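Ribonuclease T2 (Homo sapiens, PDB 3T0O) cleaves single-stranded RNA, preferentially between purine and uridine, leaving purine-2',3'-cyclophosphate ends and helping innate immunity detect microbial RNA through TLR8. Local coordinates at residues Tyr37-Gly42 and Tyr72-Ile77. Numbering follows the deposited sequence.
Sequences YWTIHG and YWPDVI
Ile40 and Trp73 each bury more surface in this contact than any other residue of 37-42 and 72-77. Ile40 CG2 stands 3.6 Å from the centroid of the indole five-membered ring and 17° off its normal, which identifies a CH-pi contact over the face. With CG2 anti to the backbone N, Ile40 CG1 turns beside that N, and CD1 comes down on the same side of the indole just beyond its rim, 3.8 Å from Trp73 CE3. The indole is also held by its nitrogen: Trp73 NE1 donates to His41 O at 2.9 Å. This bond is bent, 134° at the hydrogen, and the donor stands above the carbonyl plane. Tyr72 meets Ile40 through its carbonyl, Ile40 N giving Tyr72 O a nearly straight bond of 2.8 Å, and through Tyr72 CB, 4.2 Å from Ile40 CD1. Helix 66-72 ends here, and the loop leaving it passes across strand 39-45, which pairs antiparallel with strand 12-18 in the central sheet of the RNase T2 fold. His41 and Gly42 both face Val16 in a classic beta bulge, and Gly42 CA packs 3.7 Å from Trp73 CZ2. Glu90 and His94, probable active-site residues, lie near Gly42. His41, a predicted active-site residue, meets the loop through its ring as well as its carbonyl: Ile77 CD1 makes a CH-pi contact with it, 3.8 Å from the His41 centroid and 29° off the normal, while Gln174 OE1 hydrogen-bonds His41 ND1 and His18 stacks on the ring. One water bridges the two segments, accepting from Thr39 OG1 and donating to Ile40 O and Pro74 O, the last at 2.6 Å.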
loop_
_atom_site.group_PDB
_atom_site.type_symbol
_atom_site.label_atom_id
_atom_site.label_comp_id
_atom_site.label_asym_id
_atom_site.label_seq_id
_atom_site.Cartn_x
_atom_site.Cartn_y
_atom_site.Cartn_z
ATOM N N TYR A 37 -2.432 -9.139 7.508
ATOM C CA TYR A 37 -2.152 -7.742 7.867
ATOM C C TYR A 37 -2.005 -6.937 6.598
ATOM O O TYR A 37 -1.770 -7.512 5.537
ATOM C CB TYR A 37 -0.846 -7.645 8.680
ATOM C CG TYR A 37 0.335 -8.386 8.138
ATOM C CD1 TYR A 37 1.244 -7.757 7.272
ATOM C CD2 TYR A 37 0.596 -9.665 8.560
ATOM C CE1 TYR A 37 2.379 -8.402 6.829
ATOM C CE2 TYR A 37 1.717 -10.323 8.050
ATOM C CZ TYR A 37 2.543 -9.673 7.164
ATOM O OH TYR A 37 3.721 -10.370 6.786
ATOM N N TRP A 38 -2.263 -5.654 6.684
ATOM C CA TRP A 38 -2.065 -4.753 5.577
ATOM C C TRP A 38 -0.635 -4.677 5.217
ATOM O O TRP A 38 0.240 -4.626 6.092
ATOM C CB TRP A 38 -2.509 -3.328 5.987
ATOM C CG TRP A 38 -4.021 -3.288 6.175
ATOM C CD1 TRP A 38 -4.738 -3.709 7.312
ATOM C CD2 TRP A 38 -4.984 -2.838 5.227
ATOM N NE1 TRP A 38 -6.095 -3.576 7.056
ATOM C CE2 TRP A 38 -6.276 -3.021 5.813
ATOM C CE3 TRP A 38 -4.890 -2.285 3.939
ATOM C CZ2 TRP A 38 -7.453 -2.711 5.143
ATOM C CZ3 TRP A 38 -6.066 -1.936 3.269
ATOM C CH2 TRP A 38 -7.344 -2.135 3.891
ATOM N N THR A 39 -0.379 -4.726 3.902
ATOM C CA THR A 39 1.018 -4.670 3.427
ATOM C C THR A 39 1.195 -3.523 2.442
ATOM O O THR A 39 0.241 -2.843 2.028
ATOM C CB THR A 39 1.405 -5.996 2.656
ATOM O OG1 THR A 39 0.452 -6.178 1.589
ATOM C CG2 THR A 39 1.278 -7.153 3.614
ATOM N N ILE A 40 2.480 -3.263 2.086
ATOM C CA ILE A 40 2.803 -2.172 1.202
ATOM C C ILE A 40 2.477 -2.488 -0.231
ATOM O O ILE A 40 2.909 -3.524 -0.760
ATOM C CB ILE A 40 4.300 -1.872 1.273
ATOM C CG1 ILE A 40 4.673 -1.532 2.719
ATOM C CG2 ILE A 40 4.592 -0.720 0.298
ATOM C CD1 ILE A 40 6.219 -1.463 2.914
ATOM N N HIS A 41 1.687 -1.639 -0.868
ATOM C CA HIS A 41 1.594 -1.677 -2.311
ATOM C C HIS A 41 2.709 -0.826 -2.917
ATOM O O HIS A 41 3.543 -1.339 -3.686
ATOM C CB HIS A 41 0.254 -1.180 -2.709
ATOM C CG HIS A 41 -0.011 -1.426 -4.148
ATOM N ND1 HIS A 41 -1.264 -1.270 -4.695
ATOM C CD2 HIS A 41 0.805 -1.830 -5.147
ATOM C CE1 HIS A 41 -1.212 -1.539 -5.990
ATOM N NE2 HIS A 41 0.023 -1.895 -6.300
ATOM N N GLY A 42 2.805 0.451 -2.518
ATOM C CA GLY A 42 3.967 1.196 -2.927
ATOM C C GLY A 42 3.911 2.622 -2.398
ATOM O O GLY A 42 2.989 3.003 -1.692
ATOM N N TYR A 72 6.751 -7.385 4.397
ATOM C CA TYR A 72 5.851 -6.231 4.418
ATOM C C TYR A 72 5.519 -5.788 3.032
ATOM O O TYR A 72 4.585 -4.961 2.872
ATOM C CB TYR A 72 6.595 -5.041 5.131
ATOM C CG TYR A 72 6.978 -5.284 6.562
ATOM C CD1 TYR A 72 6.243 -6.116 7.346
ATOM C CD2 TYR A 72 8.119 -4.689 7.054
ATOM C CE1 TYR A 72 6.650 -6.367 8.706
ATOM C CE2 TYR A 72 8.547 -4.936 8.363
ATOM C CZ TYR A 72 7.791 -5.770 9.154
ATOM O OH TYR A 72 8.193 -5.975 10.492
ATOM N N TRP A 73 6.236 -6.256 2.020
ATOM C CA TRP A 73 5.976 -5.795 0.655
ATOM C C TRP A 73 5.816 -7.018 -0.257
ATOM O O TRP A 73 6.334 -7.078 -1.365
ATOM C CB TRP A 73 7.119 -4.889 0.227
ATOM C CG TRP A 73 6.755 -3.873 -0.814
ATOM C CD1 TRP A 73 5.857 -3.994 -1.843
ATOM C CD2 TRP A 73 7.401 -2.604 -0.967
ATOM N NE1 TRP A 73 5.846 -2.806 -2.608
ATOM C CE2 TRP A 73 6.805 -1.959 -2.080
ATOM C CE3 TRP A 73 8.374 -1.926 -0.200
ATOM C CZ2 TRP A 73 7.212 -0.616 -2.494
ATOM C CZ3 TRP A 73 8.747 -0.617 -0.617
ATOM C CH2 TRP A 73 8.144 -0.004 -1.714
ATOM N N PRO A 74 5.001 -7.984 0.151
ATOM C CA PRO A 74 4.875 -9.178 -0.690
ATOM C C PRO A 74 4.028 -8.941 -1.924
ATOM O O PRO A 74 3.274 -7.957 -1.981
ATOM C CB PRO A 74 4.077 -10.160 0.211
ATOM C CG PRO A 74 3.192 -9.240 1.078
ATOM C CD PRO A 74 4.192 -8.086 1.402
ATOM N N ASP A 75 4.187 -9.824 -2.916
ATOM C CA ASP A 75 3.404 -9.699 -4.129
ATOM C C ASP A 75 2.078 -10.350 -3.948
ATOM O O ASP A 75 1.945 -11.545 -4.043
ATOM C CB ASP A 75 4.162 -10.319 -5.278
ATOM C CG ASP A 75 3.405 -10.238 -6.589
ATOM O OD1 ASP A 75 2.261 -9.741 -6.581
ATOM O OD2 ASP A 75 3.956 -10.701 -7.628
ATOM N N VAL A 76 1.092 -9.536 -3.616
ATOM C CA VAL A 76 -0.268 -10.051 -3.382
ATOM C C VAL A 76 -1.242 -9.572 -4.414
ATOM O O VAL A 76 -2.465 -9.658 -4.175
ATOM C CB VAL A 76 -0.726 -9.694 -1.948
ATOM C CG1 VAL A 76 0.177 -10.420 -0.940
ATOM C CG2 VAL A 76 -0.741 -8.170 -1.712
ATOM N N ILE A 77 -0.729 -9.202 -5.588
ATOM C CA ILE A 77 -1.644 -8.880 -6.706
ATOM C C ILE A 77 -1.466 -9.957 -7.739
ATOM O O ILE A 77 -2.391 -10.754 -7.914
ATOM C CB ILE A 77 -1.314 -7.523 -7.220
ATOM C CG1 ILE A 77 -1.671 -6.489 -6.125
ATOM C CG2 ILE A 77 -2.181 -7.274 -8.469
ATOM C CD1 ILE A 77 -1.220 -5.133 -6.388
HETATM O O HOH W 1 2.142 -6.092 -0.575
#